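Side-chain contacts in flavin reductase domain protein (PDB 2QCK), which probably binds FMN through a flavin reductase-like domain and probably transfers electrons from a reduced nicotinamide to flavin: residues G104-P109 and W117-I122; H76-G79 and L85-R88; Q123-F128 and A132-E137. All coordinates share one frame; numbering follows the deposited sequence.

Interaction 1 of 3, residues G104-P109 and W117-I122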
ATOM      1  N   GLY A 104     -24.915  -4.991   3.031  1.00 33.89           N
ATOM      2  CA  GLY A 104     -24.887  -4.286   4.297  1.00 36.93           C
ATOM      3  C   GLY A 104     -25.320  -2.838   4.156  1.00 40.06           C
ATOM      4  O   GLY A 104     -25.998  -2.475   3.185  1.00 39.05           O
ATOM      5  N   PRO A 105     -24.880  -1.985   5.095  1.00 43.92           N
ATOM      6  CA  PRO A 105     -25.105  -0.536   5.076  1.00 43.90           C
ATOM      7  C   PRO A 105     -24.882   0.065   3.704  1.00 41.14           C
ATOM      8  O   PRO A 105     -23.949  -0.328   3.018  1.00 39.51           O
ATOM      9  CB  PRO A 105     -24.031  -0.010   6.035  1.00 44.57           C
ATOM     10  CG  PRO A 105     -23.902  -1.099   7.028  1.00 49.30           C
ATOM     11  CD  PRO A 105     -24.051  -2.386   6.245  1.00 44.86           C
ATOM     12  N   TYR A 106     -25.759   0.991   3.328  1.00 40.28           N
ATOM     13  CA  TYR A 106     -25.753   1.636   2.026  1.00 38.50           C
ATOM     14  C   TYR A 106     -25.803   0.643   0.864  1.00 37.90           C
ATOM     15  O   TYR A 106     -25.411   0.978  -0.265  1.00 40.01           O
ATOM     16  CB  TYR A 106     -24.540   2.546   1.896  1.00 39.54           C
ATOM     17  CG  TYR A 106     -24.318   3.456   3.085  1.00 39.25           C
ATOM     18  CD1 TYR A 106     -24.890   4.720   3.139  1.00 42.41           C
ATOM     19  CD2 TYR A 106     -23.536   3.059   4.144  1.00 42.16           C
ATOM     20  CE1 TYR A 106     -24.678   5.561   4.218  1.00 44.42           C
ATOM     21  CE2 TYR A 106     -23.311   3.891   5.225  1.00 45.06           C
ATOM     22  CZ  TYR A 106     -23.884   5.140   5.260  1.00 43.42           C
ATOM     23  OH  TYR A 106     -23.671   5.958   6.355  1.00 51.47           O
ATOM     24  N   GLU A 107     -26.276  -0.574   1.132  1.00 33.43           N
ATOM     25  CA  GLU A 107     -26.370  -1.630   0.114  1.00 34.59           C
ATOM     26  C   GLU A 107     -24.989  -2.039  -0.410  1.00 33.60           C
ATOM     27  O   GLU A 107     -24.871  -2.551  -1.517  1.00 35.27           O
ATOM     28  CB  GLU A 107     -27.228  -1.168  -1.060  1.00 36.55           C
ATOM     29  CG  GLU A 107     -28.601  -0.673  -0.655  1.00 44.72           C
ATOM     30  CD  GLU A 107     -29.606  -1.784  -0.674  1.00 59.00           C
ATOM     31  OE1 GLU A 107     -30.034  -2.159  -1.788  1.00 68.16           O
ATOM     32  OE2 GLU A 107     -29.952  -2.294   0.414  1.00 72.86           O
ATOM     33  N   VAL A 108     -23.949  -1.777   0.369  1.00 32.11           N
ATOM     34  CA  VAL A 108     -22.606  -2.224   0.026  1.00 31.60           C
ATOM     35  C   VAL A 108     -22.558  -3.746   0.231  1.00 32.14           C
ATOM     36  O   VAL A 108     -23.111  -4.276   1.226  1.00 33.01           O
ATOM     37  CB  VAL A 108     -21.545  -1.522   0.904  1.00 32.51           C
ATOM     38  CG1 VAL A 108     -20.114  -2.091   0.631  1.00 29.21           C
ATOM     39  CG2 VAL A 108     -21.576  -0.007   0.667  1.00 27.43           C
ATOM     40  N   PRO A 109     -21.924  -4.479  -0.716  1.00 32.71           N
ATOM     41  CA  PRO A 109     -21.758  -5.910  -0.484  1.00 29.31           C
ATOM     42  C   PRO A 109     -20.678  -6.179   0.556  1.00 29.51           C
ATOM     43  O   PRO A 109     -19.515  -5.753   0.409  1.00 30.97           O
ATOM     44  CB  PRO A 109     -21.338  -6.441  -1.860  1.00 29.83           C
ATOM     45  CG  PRO A 109     -21.566  -5.330  -2.823  1.00 26.07           C
ATOM     46  CD  PRO A 109     -21.367  -4.097  -2.024  1.00 27.80           C
ATOM     47  N   TRP A 117     -14.184  -5.256   8.157  1.00 39.85           N
ATOM     48  CA  TRP A 117     -14.443  -4.363   7.027  1.00 39.67           C
ATOM     49  C   TRP A 117     -14.716  -2.919   7.439  1.00 38.55           C
ATOM     50  O   TRP A 117     -15.074  -2.625   8.597  1.00 36.18           O
ATOM     51  CB  TRP A 117     -15.619  -4.889   6.195  1.00 38.09           C
ATOM     52  CG  TRP A 117     -16.854  -5.162   6.997  1.00 34.39           C
ATOM     53  CD1 TRP A 117     -17.237  -6.353   7.512  1.00 41.92           C
ATOM     54  CD2 TRP A 117     -17.866  -4.222   7.365  1.00 36.86           C
ATOM     55  NE1 TRP A 117     -18.431  -6.223   8.190  1.00 41.71           N
ATOM     56  CE2 TRP A 117     -18.835  -4.918   8.112  1.00 41.14           C
ATOM     57  CE3 TRP A 117     -18.048  -2.863   7.130  1.00 37.25           C
ATOM     58  CZ2 TRP A 117     -19.954  -4.305   8.627  1.00 40.31           C
ATOM     59  CZ3 TRP A 117     -19.145  -2.250   7.659  1.00 35.38           C
ATOM     60  CH2 TRP A 117     -20.101  -2.973   8.386  1.00 41.83           C
ATOM     61  N   LEU A 118     -14.586  -2.038   6.452  1.00 36.19           N
ATOM     62  CA  LEU A 118     -14.952  -0.637   6.588  1.00 36.60           C
ATOM     63  C   LEU A 118     -15.817  -0.257   5.396  1.00 35.25           C
ATOM     64  O   LEU A 118     -15.608  -0.785   4.294  1.00 36.11           O
ATOM     65  CB  LEU A 118     -13.684   0.236   6.597  1.00 34.72           C
ATOM     66  CG  LEU A 118     -12.598  -0.072   7.629  1.00 35.47           C
ATOM     67  CD1 LEU A 118     -11.414   0.845   7.453  1.00 29.95           C
ATOM     68  CD2 LEU A 118     -13.164   0.048   9.013  1.00 24.48           C
ATOM     69  N   ILE A 119     -16.774   0.644   5.610  1.00 36.85           N
ATOM     70  CA  ILE A 119     -17.571   1.224   4.525  1.00 36.38           C
ATOM     71  C   ILE A 119     -17.184   2.701   4.381  1.00 35.37           C
ATOM     72  O   ILE A 119     -17.032   3.437   5.359  1.00 33.44           O
ATOM     73  CB  ILE A 119     -19.110   1.033   4.738  1.00 36.07           C
ATOM     74  CG1 ILE A 119     -19.478  -0.436   4.480  1.00 39.87           C
ATOM     75  CG2 ILE A 119     -19.947   1.927   3.795  1.00 37.48           C
ATOM     76  CD1 ILE A 119     -20.915  -0.789   4.702  1.00 40.35           C
ATOM     77  N   GLY A 120     -17.003   3.130   3.139  1.00 35.21           N
ATOM     78  CA  GLY A 120     -16.590   4.492   2.873  1.00 37.22           C
ATOM     79  C   GLY A 120     -17.357   5.119   1.739  1.00 38.71           C
ATOM     80  O   GLY A 120     -18.061   4.424   0.987  1.00 39.28           O
ATOM     81  N   LYS A 121     -17.255   6.442   1.672  1.00 37.32           N
ATOM     82  CA  LYS A 121     -17.731   7.228   0.549  1.00 36.14           C
ATOM     83  C   LYS A 121     -16.521   7.620  -0.248  1.00 34.90           C
ATOM     84  O   LYS A 121     -15.586   8.240   0.279  1.00 33.68           O
ATOM     85  CB  LYS A 121     -18.452   8.487   1.026  1.00 37.47           C
ATOM     86  CG  LYS A 121     -19.739   8.222   1.796  1.00 41.41           C
ATOM     87  N   ILE A 122     -16.538   7.282  -1.529  1.00 35.47           N
ATOM     88  CA  ILE A 122     -15.499   7.779  -2.426  1.00 32.51           C
ATOM     89  C   ILE A 122     -15.615   9.289  -2.558  1.00 32.17           C
ATOM     90  O   ILE A 122     -16.680   9.809  -2.926  1.00 30.75           O
ATOM     91  CB  ILE A 122     -15.603   7.190  -3.827  1.00 33.10           C
ATOM     92  CG1 ILE A 122     -15.369   5.685  -3.780  1.00 33.10           C
ATOM     93  CG2 ILE A 122     -14.517   7.811  -4.773  1.00 32.81           C
ATOM     94  CD1 ILE A 122     -15.623   4.989  -5.150  1.00 34.26           C
TER
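V108, which meets I119 across the contact, offers its carbonyl to the tightest polar bond here: G104 N to V108 O is 2.7 Å. Inside it, V108 N bonds back to P105 O, and between the two ends Y106 and E107 both have left-handed backbone angles. The chain thus doubles back at the tip of a short hairpin, and three of its side chains, P105, Y106 and V108, are presented to I119 on the strand opposite. From here on the contact is apolar. I119 carries CG1 beside its backbone N (chi1 -73°) and continues extended through chi2, which pushes CD1 out from the strand into the hairpin tip. The isoleucine side chain crosses the proline ring at about a right angle, its CD1 against CB. P105 CB lies 3.5 Å from I119 CD1, tighter than an ordinary carbon contact, and the same methyl is equally near P105 O. The other branch divides its attention: I119 CG2 rests 3.8 Å from Y106 CD2 and 4.0 Å from V108 CG2, where the two side chains reach toward each other tip to tip. W117 adds a lighter touch, with CH2 of its indole 4.5 Å from P105 CG. An alanine in place of I119 would remove both reaching branches and would probably open a gap beside P105 and V108 and take away the methyl that meets the tyrosine ring. Y106 also stacks on H72. Within the fold, the hairpin tip between strands 101-103 and 109-111 is held against a strand of the main antiparallel sheet: I119 is backed by I110 and by V139 of strand 131-143, V108 leans on H72 and T28, and L118 packs on F13 of the second subunit.

Interaction 2 of 3, residues H76-G79 and L85-R88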
ATOM      1  N   HIS A  76     -12.388  -4.906   2.716  1.00 29.82           N
ATOM      2  CA  HIS A  76     -12.281  -6.073   3.611  1.00 30.21           C
ATOM      3  C   HIS A  76     -10.849  -6.473   3.811  1.00 31.81           C
ATOM      4  O   HIS A  76     -10.144  -6.734   2.847  1.00 34.61           O
ATOM      5  CB  HIS A  76     -13.029  -7.252   3.056  1.00 31.45           C
ATOM      6  CG  HIS A  76     -14.470  -6.966   2.819  1.00 27.53           C
ATOM      7  ND1 HIS A  76     -14.896  -6.169   1.777  1.00 33.38           N
ATOM      8  CD2 HIS A  76     -15.581  -7.365   3.476  1.00 32.10           C
ATOM      9  CE1 HIS A  76     -16.217  -6.102   1.794  1.00 30.19           C
ATOM     10  NE2 HIS A  76     -16.653  -6.813   2.821  1.00 23.69           N
HETATM   11  N   MSE A  77     -10.422  -6.500   5.056  1.00 34.28           N
HETATM   12  CA  MSE A  77      -9.083  -7.010   5.417  1.00 36.00           C
HETATM   13  C   MSE A  77      -9.228  -8.514   5.568  1.00 34.40           C
HETATM   14  O   MSE A  77     -10.245  -9.005   6.078  1.00 39.24           O
HETATM   15  CB  MSE A  77      -8.615  -6.409   6.734  1.00 36.19           C
HETATM   16  CG  MSE A  77      -8.053  -5.021   6.578  1.00 43.12           C
HETATM   17 SE   MSE A  77      -9.351  -3.646   6.002  0.75 39.89          SE
HETATM   18  CE  MSE A  77      -8.093  -2.084   6.127  1.00 32.63           C
ATOM     19  N   LEU A  78      -8.214  -9.226   5.097  1.00 36.71           N
ATOM     20  CA  LEU A  78      -8.231 -10.669   4.939  1.00 35.67           C
ATOM     21  C   LEU A  78      -7.232 -11.316   5.876  1.00 37.16           C
ATOM     22  O   LEU A  78      -6.156 -10.777   6.139  1.00 35.17           O
ATOM     23  CB  LEU A  78      -7.885 -11.027   3.475  1.00 33.34           C
ATOM     24  CG  LEU A  78      -8.861 -10.527   2.411  1.00 38.17           C
ATOM     25  CD1 LEU A  78      -8.627 -11.224   1.077  1.00 33.80           C
ATOM     26  CD2 LEU A  78     -10.316 -10.727   2.831  1.00 34.55           C
ATOM     27  N   GLY A  79      -7.599 -12.473   6.409  1.00 38.03           N
ATOM     28  CA  GLY A  79      -6.623 -13.330   7.057  1.00 35.78           C
ATOM     29  C   GLY A  79      -6.278 -14.549   6.228  1.00 36.43           C
ATOM     30  O   GLY A  79      -6.778 -14.745   5.135  1.00 33.21           O
ATOM     31  N   LEU A  85     -10.990 -16.685  -0.894  1.00 36.73           N
ATOM     32  CA  LEU A  85     -11.802 -15.545  -1.229  1.00 37.28           C
ATOM     33  C   LEU A  85     -10.967 -14.525  -1.986  1.00 36.68           C
ATOM     34  O   LEU A  85     -11.426 -14.001  -3.027  1.00 37.27           O
ATOM     35  CB  LEU A  85     -12.364 -14.952   0.057  1.00 40.00           C
ATOM     36  CG  LEU A  85     -13.456 -13.907   0.020  1.00 34.25           C
ATOM     37  CD1 LEU A  85     -14.827 -14.494  -0.378  1.00 37.70           C
ATOM     38  CD2 LEU A  85     -13.429 -13.260   1.426  1.00 38.70           C
ATOM     39  N   ALA A  86      -9.738 -14.297  -1.509  1.00 35.17           N
ATOM     40  CA  ALA A  86      -8.742 -13.505  -2.249  1.00 35.10           C
ATOM     41  C   ALA A  86      -8.559 -13.975  -3.695  1.00 33.50           C
ATOM     42  O   ALA A  86      -8.604 -13.171  -4.610  1.00 36.89           O
ATOM     43  CB  ALA A  86      -7.375 -13.439  -1.533  1.00 34.73           C
ATOM     44  N   ASP A  87      -8.363 -15.264  -3.906  1.00 33.84           N
ATOM     45  CA  ASP A  87      -8.184 -15.807  -5.236  1.00 32.04           C
ATOM     46  C   ASP A  87      -9.453 -15.664  -6.118  1.00 32.51           C
ATOM     47  O   ASP A  87      -9.355 -15.306  -7.296  1.00 31.61           O
ATOM     48  CB  ASP A  87      -7.759 -17.259  -5.090  1.00 32.94           C
ATOM     49  CG  ASP A  87      -7.204 -17.845  -6.359  1.00 36.59           C
ATOM     50  OD1 ASP A  87      -6.111 -17.413  -6.817  1.00 35.91           O
ATOM     51  OD2 ASP A  87      -7.829 -18.780  -6.883  1.00 35.88           O
ATOM     52  N   ARG A  88     -10.614 -15.981  -5.535  0.50 33.12           N
ATOM     53  CA  ARG A  88     -11.955 -15.714  -6.124  0.50 35.17           C
ATOM     54  C   ARG A  88     -12.056 -14.326  -6.728  0.50 34.16           C
ATOM     55  O   ARG A  88     -12.513 -14.146  -7.846  0.50 33.64           O
ATOM     56  CB  ARG A  88     -13.054 -15.782  -5.047  0.50 33.17           C
ATOM     57  CG  ARG A  88     -14.010 -16.950  -5.120  0.50 38.77           C
ATOM     58  CD  ARG A  88     -14.911 -16.965  -3.855  0.50 40.66           C
ATOM     59  NE  ARG A  88     -15.209 -18.314  -3.392  0.50 42.73           N
ATOM     60  CZ  ARG A  88     -15.445 -18.665  -2.131  0.50 43.15           C
ATOM     61  NH1 ARG A  88     -15.412 -17.787  -1.142  0.50 35.04           N
ATOM     62  NH2 ARG A  88     -15.697 -19.928  -1.855  0.50 45.21           N
TER
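L78 meets L85 and A86 where the end of strand 72-77 packs against the short helix 83-88, inside the split beta-barrel fold expected of a flavin reductase-like domain. The chain leaves the strand, turns, and comes back as the helix, so this is a strand-to-helix connection folded onto itself, joined by leucine and alanine side chains.

All the direct contacts are apolar. In L78, chi1 (-63°) swings CG beside the backbone N, and chi2 then turns the two methyls to the helix, one for each partner. CD2 takes the looser one: L78 CD2 stands 4.3 Å from L85 CD2, methyl against methyl. CD1 is directed at the small side chain of A86; the CA atoms of L78 and A86, 7.7 Å apart, are the nearest such pair between the two segments. All three residues are buried. The contact is small, yet other apolar groups complete it: V24 and I26 of strand 22-31 and V114 pack on L78, while L111 and I26 also reach L85.

The polar bonds run along the edges and involve partners elsewhere. G79 N binds N82 OD1 in the turn, A86 O receives T39 OG1, and H76 ND1 is bonded to I26 O, so this buried imidazole nitrogen is satisfied inside the sheet. At the exposed side of the helix D87 pairs with R91 and, in the conformer described, R88 with E84. R88 was modelled in two conformers, so the placing of its guanidinium with its edge toward L85 CD1 is doubtful.

The closest approach belongs to the alanine: L78 CD1 sits 3.6 Å from A86 CB and 4.0 Å from A86 CA, resting against the helix backbone itself.

Interaction 3 of 3, residues Q123-F128 and A132-E137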
ATOM      1  N   GLN A 123     -14.517   9.980  -2.246  1.00 32.67           N
ATOM      2  CA  GLN A 123     -14.440  11.452  -2.345  1.00 30.70           C
ATOM      3  C   GLN A 123     -14.152  11.875  -3.784  1.00 31.62           C
ATOM      4  O   GLN A 123     -14.805  12.741  -4.344  1.00 34.04           O
ATOM      5  CB  GLN A 123     -13.376  11.946  -1.382  1.00 31.03           C
ATOM      6  CG  GLN A 123     -13.649  11.499   0.041  1.00 40.33           C
ATOM      7  CD  GLN A 123     -14.909  12.082   0.631  1.00 54.58           C
ATOM      8  OE1 GLN A 123     -14.964  13.274   0.917  1.00 63.06           O
ATOM      9  NE2 GLN A 123     -15.925  11.241   0.856  1.00 46.50           N
HETATM   10  N   MSE A 124     -13.213  11.207  -4.415  1.00 34.05           N
HETATM   11  CA  MSE A 124     -12.781  11.561  -5.738  1.00 37.83           C
HETATM   12  C   MSE A 124     -11.932  10.414  -6.222  1.00 32.63           C
HETATM   13  O   MSE A 124     -11.406   9.627  -5.414  1.00 33.94           O
HETATM   14  CB  MSE A 124     -11.851  12.791  -5.624  1.00 32.77           C
HETATM   15  CG  MSE A 124     -10.487  12.328  -4.865  1.00 30.11           C
HETATM   16 SE   MSE A 124     -10.080  13.761  -3.934  0.75 64.19          SE
HETATM   17  CE  MSE A 124     -11.507  13.865  -2.601  1.00 74.84           C
ATOM     18  N   ARG A 125     -11.776  10.340  -7.544  1.00 34.85           N
ATOM     19  CA  ARG A 125     -10.762   9.516  -8.192  1.00 32.86           C
ATOM     20  C   ARG A 125      -9.843  10.419  -8.981  1.00 33.57           C
ATOM     21  O   ARG A 125     -10.326  11.334  -9.677  1.00 32.09           O
ATOM     22  CB  ARG A 125     -11.414   8.528  -9.175  1.00 34.09           C
ATOM     23  CG  ARG A 125     -12.626   7.812  -8.616  1.00 34.19           C
ATOM     24  CD  ARG A 125     -13.895   8.263  -9.286  1.00 34.30           C
ATOM     25  NE  ARG A 125     -15.068   7.699  -8.629  1.00 37.76           N
ATOM     26  CZ  ARG A 125     -15.936   8.373  -7.863  1.00 30.02           C
ATOM     27  NH1 ARG A 125     -15.814   9.666  -7.611  1.00 37.87           N
ATOM     28  NH2 ARG A 125     -16.941   7.717  -7.325  1.00 30.29           N
ATOM     29  N   LEU A 126      -8.529  10.172  -8.927  1.00 34.18           N
ATOM     30  CA  LEU A 126      -7.553  10.925  -9.695  1.00 32.64           C
ATOM     31  C   LEU A 126      -7.129  10.056 -10.853  1.00 34.88           C
ATOM     32  O   LEU A 126      -6.338   9.107 -10.666  1.00 31.29           O
ATOM     33  CB  LEU A 126      -6.373  11.197  -8.814  1.00 35.93           C
ATOM     34  CG  LEU A 126      -5.277  12.189  -9.196  1.00 38.80           C
ATOM     35  CD1 LEU A 126      -5.814  13.565  -9.532  1.00 40.70           C
ATOM     36  CD2 LEU A 126      -4.283  12.211  -8.005  1.00 37.62           C
ATOM     37  N   SER A 127      -7.663  10.341 -12.037  1.00 34.28           N
ATOM     38  CA  SER A 127      -7.553   9.408 -13.138  1.00 32.45           C
ATOM     39  C   SER A 127      -6.487   9.799 -14.104  1.00 34.27           C
ATOM     40  O   SER A 127      -6.463  10.920 -14.620  1.00 33.26           O
ATOM     41  CB  SER A 127      -8.886   9.228 -13.856  1.00 37.64           C
ATOM     42  OG  SER A 127      -9.813   8.681 -12.954  1.00 38.48           O
ATOM     43  N   PHE A 128      -5.602   8.847 -14.356  1.00 36.81           N
ATOM     44  CA  PHE A 128      -4.620   8.982 -15.399  1.00 33.56           C
ATOM     45  C   PHE A 128      -5.142   8.233 -16.633  1.00 35.44           C
ATOM     46  O   PHE A 128      -6.364   7.981 -16.778  1.00 40.13           O
ATOM     47  CB  PHE A 128      -3.238   8.523 -14.878  1.00 32.35           C
ATOM     48  CG  PHE A 128      -2.729   9.359 -13.721  1.00 28.19           C
ATOM     49  CD1 PHE A 128      -3.154   9.112 -12.427  1.00 34.96           C
ATOM     50  CD2 PHE A 128      -1.905  10.453 -13.949  1.00 33.98           C
ATOM     51  CE1 PHE A 128      -2.747   9.917 -11.373  1.00 32.34           C
ATOM     52  CE2 PHE A 128      -1.483  11.263 -12.896  1.00 23.63           C
ATOM     53  CZ  PHE A 128      -1.926  10.995 -11.607  1.00 30.68           C
ATOM     54  N   ALA A 132      -6.241   4.813 -11.865  1.00 29.29           N
ATOM     55  CA  ALA A 132      -6.709   5.888 -10.985  1.00 31.06           C
ATOM     56  C   ALA A 132      -6.306   5.663  -9.538  1.00 31.91           C
ATOM     57  O   ALA A 132      -6.210   4.519  -9.065  1.00 32.67           O
ATOM     58  CB  ALA A 132      -8.303   5.975 -11.077  1.00 29.09           C
ATOM     59  N   VAL A 133      -6.078   6.761  -8.820  1.00 31.91           N
ATOM     60  CA  VAL A 133      -6.036   6.751  -7.364  1.00 31.03           C
ATOM     61  C   VAL A 133      -7.455   7.029  -6.844  1.00 34.99           C
ATOM     62  O   VAL A 133      -8.113   7.990  -7.271  1.00 33.98           O
ATOM     63  CB  VAL A 133      -5.073   7.837  -6.832  1.00 31.45           C
ATOM     64  CG1 VAL A 133      -5.065   7.905  -5.296  1.00 34.46           C
ATOM     65  CG2 VAL A 133      -3.620   7.641  -7.488  1.00 26.89           C
ATOM     66  N   VAL A 134      -7.941   6.186  -5.934  1.00 35.65           N
ATOM     67  CA  VAL A 134      -9.259   6.376  -5.360  1.00 32.82           C
ATOM     68  C   VAL A 134      -9.053   6.730  -3.885  1.00 34.85           C
ATOM     69  O   VAL A 134      -8.378   5.961  -3.179  1.00 33.66           O
ATOM     70  CB  VAL A 134     -10.130   5.143  -5.481  1.00 31.75           C
ATOM     71  CG1 VAL A 134     -11.525   5.497  -5.087  1.00 30.95           C
ATOM     72  CG2 VAL A 134     -10.080   4.533  -6.926  1.00 29.14           C
ATOM     73  N   VAL A 135      -9.665   7.845  -3.445  1.00 33.90           N
ATOM     74  CA  VAL A 135      -9.644   8.343  -2.062  1.00 33.83           C
ATOM     75  C   VAL A 135     -11.013   8.154  -1.424  1.00 33.83           C
ATOM     76  O   VAL A 135     -12.011   8.574  -1.984  1.00 30.36           O
ATOM     77  CB  VAL A 135      -9.317   9.863  -2.000  1.00 35.50           C
ATOM     78  CG1 VAL A 135      -9.303  10.378  -0.498  1.00 37.58           C
ATOM     79  CG2 VAL A 135      -8.029  10.154  -2.721  1.00 32.96           C
ATOM     80  N   VAL A 136     -11.058   7.524  -0.251  1.00 34.04           N
ATOM     81  CA  VAL A 136     -12.330   7.096   0.358  1.00 32.31           C
ATOM     82  C   VAL A 136     -12.350   7.611   1.784  1.00 31.28           C
ATOM     83  O   VAL A 136     -11.357   7.465   2.480  1.00 34.51           O
ATOM     84  CB  VAL A 136     -12.358   5.608   0.389  1.00 31.73           C
ATOM     85  CG1 VAL A 136     -13.672   5.114   0.866  1.00 30.10           C
ATOM     86  CG2 VAL A 136     -12.023   5.058  -1.037  1.00 23.49           C
ATOM     87  N   GLU A 137     -13.463   8.193   2.201  1.00 34.54           N
ATOM     88  CA  GLU A 137     -13.662   8.562   3.600  1.00 33.62           C
ATOM     89  C   GLU A 137     -14.549   7.510   4.276  1.00 34.43           C
ATOM     90  O   GLU A 137     -15.655   7.216   3.798  1.00 34.66           O
ATOM     91  CB  GLU A 137     -14.340   9.936   3.709  1.00 36.23           C
ATOM     92  CG  GLU A 137     -14.491  10.388   5.187  1.00 36.04           C
ATOM     93  CD  GLU A 137     -15.051  11.790   5.384  1.00 36.67           C
ATOM     94  OE1 GLU A 137     -14.733  12.692   4.594  1.00 52.67           O
ATOM     95  OE2 GLU A 137     -15.750  12.012   6.388  1.00 48.02           O
TER
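Q123 bends at chi2 (-65°) while E137 runs out straight from its backbone, and the glutamine amide is thereby laid across the glutamate stem. Q123 NE2 comes to 3.5 Å from E137 CB, with amide and carboxylate planes 42° apart; the polar bond of that NE2 goes to K121 O instead, and E137 OE1 has a long, weak ion pair with R52. The backbones form an antiparallel hairpin. L126 and V133 are a hydrogen-bonded pair, L126 N to V133 O at 2.8 Å and V133 N to L126 O at 3.0 Å. Toward Q123 the register slips: Q123 N reaches V135 O at 2.9 Å, while V135 N gives a nearly straight bond (174°) to M124 O at 3.2 Å. Two residues thus stand opposite one, a classic beta bulge. On one face selenomethionine M124 sets its CG 3.9 Å from V135 CG2, crossing it obliquely, and L126 packs CB to CB on V133. The other face pairs S127 OG with A132 CB at 3.6 Å and sends R125 off to I67 O. The second subunit covers the first of these faces, with its L126 on M124, its L46 on V133 and its F128 on V135. Main-chain bonds fix the hairpin, while the apolar side chains on the face of M124, L126, V133 and V135 meet the second subunit.

Strand 116-127 ties interactions 1 and 3 together: its first half receives the hairpin tip 104-109, its second half pairs with 132-137, and where they adjoin K121 N lies 2.8 Å from E137 O, a probable hydrogen bond. Interaction 2 hangs on the neighbouring strand 72-77 and touches interaction 1 where H76 CD2 packs 3.7 Å from W117 CB. It does not touch interaction 3, whose centre is about 22 Å away, beyond the centre of the chain. Interaction 2 is the fully buried one; the others are partly buried. Side-chain packing alone joins the segments in 1 and 2, whereas strand-to-strand backbone bonding dominates 3.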